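Local atomic coordinates of extracellular ligand-binding receptor (Verminephrobacter eiseniae, PDB entry 4M88), a protein that probably binds an amino acid or a related small solute outside the cytoplasm and delivers it to an ABC transporter. Residues 266-270 and 292-296; 147-151 and 205-210. All blocks are in the same frame, centred on the assembly; numbering follows the deposited sequence.

Contact 1: residues 266-270 and 292-296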
loop_
_atom_site.group_PDB
_atom_site.type_symbol
_atom_site.label_atom_id
_atom_site.label_comp_id
_atom_site.label_asym_id
_atom_site.label_seq_id
_atom_site.Cartn_x
_atom_site.Cartn_y
_atom_site.Cartn_z
ATOM N N VAL A 266 -9.884 -13.244 -8.820
ATOM C CA VAL A 266 -8.521 -12.867 -8.441
ATOM C C VAL A 266 -8.218 -13.245 -6.974
ATOM O O VAL A 266 -7.082 -13.588 -6.629
ATOM C CB VAL A 266 -8.234 -11.377 -8.735
ATOM C CG1 VAL A 266 -9.124 -10.471 -7.893
ATOM C CG2 VAL A 266 -6.754 -11.062 -8.529
ATOM N N GLN A 267 -9.234 -13.195 -6.117
ATOM C CA GLN A 267 -9.057 -13.627 -4.733
ATOM C C GLN A 267 -8.717 -15.111 -4.670
ATOM O O GLN A 267 -7.831 -15.527 -3.919
ATOM C CB GLN A 267 -10.303 -13.314 -3.903
ATOM C CG GLN A 267 -10.441 -11.828 -3.577
ATOM C CD GLN A 267 -11.839 -11.462 -3.134
ATOM O OE1 GLN A 267 -12.819 -11.849 -3.771
ATOM N NE2 GLN A 267 -11.941 -10.718 -2.035
ATOM N N ARG A 268 -9.413 -15.912 -5.471
ATOM C CA ARG A 268 -9.188 -17.351 -5.459
ATOM C C ARG A 268 -7.837 -17.720 -6.075
ATOM O O ARG A 268 -7.156 -18.630 -5.591
ATOM C CB ARG A 268 -10.321 -18.074 -6.184
ATOM C CG ARG A 268 -11.666 -17.908 -5.521
ATOM C CD ARG A 268 -12.778 -18.486 -6.394
ATOM N NE ARG A 268 -13.928 -17.590 -6.384
ATOM C CZ ARG A 268 -14.484 -17.058 -7.466
ATOM N NH1 ARG A 268 -14.023 -17.352 -8.672
ATOM N NH2 ARG A 268 -15.519 -16.244 -7.337
ATOM N N GLU A 269 -7.456 -17.016 -7.137
ATOM C CA GLU A 269 -6.157 -17.233 -7.781
ATOM C C GLU A 269 -4.988 -16.835 -6.872
ATOM O O GLU A 269 -3.961 -17.519 -6.827
ATOM C CB GLU A 269 -6.098 -16.477 -9.116
ATOM C CG GLU A 269 -7.071 -17.056 -10.148
ATOM C CD GLU A 269 -7.272 -16.177 -11.370
ATOM O OE1 GLU A 269 -7.051 -14.948 -11.285
ATOM O OE2 GLU A 269 -7.672 -16.729 -12.418
ATOM N N PHE A 270 -5.145 -15.725 -6.159
ATOM C CA PHE A 270 -4.173 -15.318 -5.164
ATOM C C PHE A 270 -4.077 -16.387 -4.077
ATOM O O PHE A 270 -2.992 -16.811 -3.713
ATOM C CB PHE A 270 -4.582 -13.971 -4.559
ATOM C CG PHE A 270 -3.928 -13.673 -3.234
ATOM C CD1 PHE A 270 -2.568 -13.382 -3.162
ATOM C CD2 PHE A 270 -4.683 -13.657 -2.064
ATOM C CE1 PHE A 270 -1.962 -13.101 -1.935
ATOM C CE2 PHE A 270 -4.090 -13.379 -0.840
ATOM C CZ PHE A 270 -2.725 -13.097 -0.775
ATOM N N TYR A 292 1.364 -9.705 -4.833
ATOM C CA TYR A 292 0.867 -10.589 -5.878
ATOM C C TYR A 292 0.326 -9.789 -7.071
ATOM O O TYR A 292 0.659 -10.074 -8.222
ATOM C CB TYR A 292 -0.192 -11.516 -5.290
ATOM C CG TYR A 292 -0.897 -12.393 -6.307
ATOM C CD1 TYR A 292 -0.402 -13.646 -6.621
ATOM C CD2 TYR A 292 -2.053 -11.953 -6.956
ATOM C CE1 TYR A 292 -1.045 -14.460 -7.547
ATOM C CE2 TYR A 292 -2.704 -12.754 -7.888
ATOM C CZ TYR A 292 -2.188 -13.998 -8.185
ATOM O OH TYR A 292 -2.824 -14.794 -9.106
ATOM N N LEU A 293 -0.494 -8.781 -6.799
ATOM C CA LEU A 293 -1.100 -7.995 -7.883
ATOM C C LEU A 293 -0.080 -7.113 -8.599
ATOM O O LEU A 293 -0.205 -6.851 -9.805
ATOM C CB LEU A 293 -2.263 -7.142 -7.360
ATOM C CG LEU A 293 -3.515 -7.947 -6.998
ATOM C CD1 LEU A 293 -4.574 -7.092 -6.312
ATOM C CD2 LEU A 293 -4.102 -8.621 -8.233
ATOM N N SER A 294 0.927 -6.653 -7.864
ATOM C CA SER A 294 1.941 -5.806 -8.473
ATOM C C SER A 294 2.736 -6.638 -9.467
ATOM O O SER A 294 2.984 -6.206 -10.597
ATOM C CB SER A 294 2.846 -5.177 -7.417
ATOM O OG SER A 294 2.110 -4.295 -6.591
ATOM N N ALA A 295 3.119 -7.836 -9.050
ATOM C CA ALA A 295 3.845 -8.754 -9.921
ATOM C C ALA A 295 2.953 -9.227 -11.064
ATOM O O ALA A 295 3.394 -9.311 -12.211
ATOM C CB ALA A 295 4.390 -9.940 -9.122
ATOM N N ARG A 296 1.694 -9.534 -10.770
ATOM C CA ARG A 296 0.803 -10.013 -11.813
ATOM C C ARG A 296 0.522 -8.956 -12.890
ATOM O O ARG A 296 0.308 -9.284 -14.053
ATOM C CB ARG A 296 -0.508 -10.526 -11.225
ATOM C CG ARG A 296 -1.409 -11.133 -12.279
ATOM C CD ARG A 296 -2.452 -12.051 -11.673
ATOM N NE ARG A 296 -3.396 -12.488 -12.691
ATOM C CZ ARG A 296 -4.480 -13.209 -12.433
ATOM N NH1 ARG A 296 -4.740 -13.578 -11.181
ATOM N NH2 ARG A 296 -5.298 -13.549 -13.425
#
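Segments 266-270 and 292-296, on helices 265-277 and 286-303, cross nearly at right angles in this buried helix-helix contact of the periplasmic-binding-protein fold, and Phe-270 and Tyr-292 form its aromatic centre. The segment axes run at 98° to each other and come no closer than 11.9 Å, a separation bridged by large side chains. Phe-270 turns an edge to the face of Tyr-292 in a T-shaped pair, with centroids 5.5 Å apart. Its CD1 meets CB and CG of Tyr-292, while its own CA stands over the same tyrosine face in a CH-pi contact, 4.0 Å from the centroid. With CG anti to the backbone N (chi1 174°), the Tyr-292 ring reaches toward helix 265-277, and its OH hydrogen-bonds to Gln-34 OE1 of helix 18-37. Gln-34 NE2 also binds Glu-269 O, so this one amide ties both helices to its own. At the edge of the Tyr-292 ring, Val-266 CG2 packs 3.6 Å from Leu-293 CD2. On the partly exposed side, a salt bridge joins the helices: the extended Arg-296, whose NE pairs with Glu-300, presents its guanidinium edge to Glu-269. Arg-296 NH1 lies 2.7 Å from Glu-269 OE1 and approaches from 47° out of the carboxylate plane, whereas the NH2 bond to that oxygen is weak.

Contact 2: residues 147-151 and 205-210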
loop_
_atom_site.group_PDB
_atom_site.type_symbol
_atom_site.label_atom_id
_atom_site.label_comp_id
_atom_site.label_asym_id
_atom_site.label_seq_id
_atom_site.Cartn_x
_atom_site.Cartn_y
_atom_site.Cartn_z
ATOM N N LEU A 147 -4.303 11.762 13.902
ATOM C CA LEU A 147 -3.001 11.521 14.531
ATOM C C LEU A 147 -2.034 11.152 13.422
ATOM O O LEU A 147 -2.281 10.185 12.706
ATOM C CB LEU A 147 -3.105 10.367 15.519
ATOM C CG LEU A 147 -1.794 9.874 16.148
ATOM C CD1 LEU A 147 -1.153 10.992 16.973
ATOM C CD2 LEU A 147 -2.037 8.650 17.029
ATOM N N TYR A 148 -0.949 11.909 13.237
ATOM C CA TYR A 148 -0.048 11.584 12.122
ATOM C C TYR A 148 1.421 11.653 12.516
ATOM O O TYR A 148 1.802 12.428 13.382
ATOM C CB TYR A 148 -0.337 12.463 10.893
ATOM C CG TYR A 148 0.058 13.911 11.053
ATOM C CD1 TYR A 148 1.223 14.394 10.468
ATOM C CD2 TYR A 148 -0.730 14.790 11.783
ATOM C CE1 TYR A 148 1.600 15.707 10.607
ATOM C CE2 TYR A 148 -0.359 16.120 11.928
ATOM C CZ TYR A 148 0.809 16.564 11.325
ATOM O OH TYR A 148 1.206 17.873 11.447
ATOM N N GLN A 149 2.243 10.817 11.895
ATOM C CA GLN A 149 3.658 10.812 12.258
ATOM C C GLN A 149 4.359 11.974 11.574
ATOM O O GLN A 149 4.058 12.301 10.424
ATOM C CB GLN A 149 4.345 9.499 11.886
ATOM C CG GLN A 149 5.798 9.424 12.397
ATOM C CD GLN A 149 6.507 8.141 12.020
ATOM O OE1 GLN A 149 5.892 7.085 11.910
ATOM N NE2 GLN A 149 7.816 8.230 11.816
ATOM N N ASP A 150 5.300 12.580 12.296
ATOM C CA ASP A 150 6.084 13.707 11.809
ATOM C C ASP A 150 7.120 13.230 10.794
ATOM O O ASP A 150 8.301 13.051 11.113
ATOM C CB ASP A 150 6.753 14.423 12.984
ATOM C CG ASP A 150 7.444 15.706 12.572
ATOM O OD1 ASP A 150 7.261 16.142 11.415
ATOM O OD2 ASP A 150 8.160 16.283 13.415
ATOM N N LEU A 151 6.647 13.024 9.573
ATOM C CA LEU A 151 7.434 12.513 8.463
ATOM C C LEU A 151 6.891 13.274 7.259
ATOM O O LEU A 151 5.735 13.694 7.286
ATOM C CB LEU A 151 7.117 11.031 8.298
ATOM C CG LEU A 151 8.147 10.105 7.685
ATOM C CD1 LEU A 151 9.402 10.166 8.527
ATOM C CD2 LEU A 151 7.600 8.687 7.619
ATOM N N ILE A 205 -2.525 8.306 10.593
ATOM C CA ILE A 205 -1.767 8.342 9.336
ATOM C C ILE A 205 -0.282 8.166 9.589
ATOM O O ILE A 205 0.308 8.909 10.369
ATOM C CB ILE A 205 -1.986 9.688 8.601
ATOM C CG1 ILE A 205 -3.448 9.814 8.157
ATOM C CG2 ILE A 205 -1.055 9.824 7.403
ATOM C CD1 ILE A 205 -3.737 11.050 7.297
ATOM N N GLY A 206 0.331 7.186 8.937
ATOM C CA GLY A 206 1.753 6.967 9.118
ATOM C C GLY A 206 2.162 5.606 8.608
ATOM O O GLY A 206 1.327 4.862 8.085
ATOM N N PRO A 207 3.454 5.273 8.750
ATOM C CA PRO A 207 3.940 3.948 8.360
ATOM C C PRO A 207 3.263 2.905 9.226
ATOM O O PRO A 207 2.821 3.229 10.333
ATOM C CB PRO A 207 5.436 4.010 8.683
ATOM C CG PRO A 207 5.769 5.468 8.704
ATOM C CD PRO A 207 4.539 6.149 9.221
ATOM N N PRO A 208 3.183 1.661 8.735
ATOM C CA PRO A 208 2.511 0.576 9.450
ATOM C C PRO A 208 2.791 0.446 10.959
ATOM O O PRO A 208 1.823 0.304 11.707
ATOM C CB PRO A 208 2.970 -0.669 8.691
ATOM C CG PRO A 208 3.146 -0.192 7.305
ATOM C CD PRO A 208 3.682 1.220 7.420
ATOM N N PRO A 209 4.066 0.488 11.409
ATOM C CA PRO A 209 4.221 0.321 12.863
ATOM C C PRO A 209 3.650 1.506 13.662
ATOM O O PRO A 209 3.229 1.320 14.806
ATOM C CB PRO A 209 5.739 0.214 13.055
ATOM C CG PRO A 209 6.331 0.914 11.863
ATOM C CD PRO A 209 5.361 0.686 10.727
ATOM N N PHE A 210 3.634 2.692 13.059
ATOM C CA PHE A 210 3.049 3.868 13.694
ATOM C C PHE A 210 1.533 3.733 13.802
ATOM O O PHE A 210 0.931 4.169 14.776
ATOM C CB PHE A 210 3.408 5.134 12.908
ATOM C CG PHE A 210 2.844 6.397 13.502
ATOM C CD1 PHE A 210 3.574 7.125 14.435
ATOM C CD2 PHE A 210 1.595 6.874 13.108
ATOM C CE1 PHE A 210 3.059 8.296 14.980
ATOM C CE2 PHE A 210 1.067 8.043 13.654
ATOM C CZ PHE A 210 1.799 8.758 14.587
#
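Two neighbouring parallel strands of a Rossmann-like alpha/beta sheet meet here at their C-terminal ends, where strand 201-205 gives way to helix 208-220 and Phe-210 folds back against strand 143-149. The parallel bridge between Tyr-148 and Ile-205 is defined by two backbone hydrogen bonds flanking the tyrosine: Ile-205 N to Leu-147 O at 2.8 Å, and Gln-149 N to Ile-205 O at 3.1 Å. Tyr-148 CA adds a CA-H...O contact to the latter oxygen. On the sheet face carrying Tyr-148 and Ile-205, their CB atoms lie 4.0 Å apart, and helix 152-166 packs there through Met-158 and Val-161.

Phe-210 approaches from the other side. Its CG lies anti to the backbone N (chi1 -180°), which directs the ring from the first turn of its helix onto the strand. Gln-149 CB sits over the centre of one ring face, 3.5 Å from the centroid and 11° off the normal, a well-centred CH-pi contact. The far end of the ring, CZ, reaches Leu-147 CG at 4.1 Å, and Leu-187 of helix 184-195 touches both residues. Replacing Phe-210 by an alanine removes the ring, and is likely to open a gap against Gln-149 CB and deprive Leu-147 of its aromatic neighbour.

Gly-206 carries the chain out of strand 201-205 toward Pro-207 in a very extended conformation that calls for glycine: a CB would be jammed against the preceding carbonyl O and would also run into Phe-210 CD2. Pro-207 follows at the N-cap, its CG 3.9 Å from Leu-151 CD2. The extended Gln-149 chain ends across this proline, its amide plane 42° from the Phe-210 ring, and its OE1 rests 3.2 Å from Pro-207 CD.

Contacts 1 and 2 lie on opposite sides of the chain's centre, their own centres 28 Å apart and their nearest atoms about 15 Å apart, so neither touches the other. They follow one another along the chain, with 147-151/205-210 complete before 266-270/292-296 begins. Contact 1 is side-chain packing between helices; contact 2 includes backbone pairing within the mixed sheet. Leucine-binding-protein relatives hold their ligand in a cleft between two lobes, and strand-to-helix turns such as 205-210 often border it. A glycerol, probably from crystallisation, lies about 3 Å from the Ile-205 side chain in contact 2, but it does not by itself establish a substrate site.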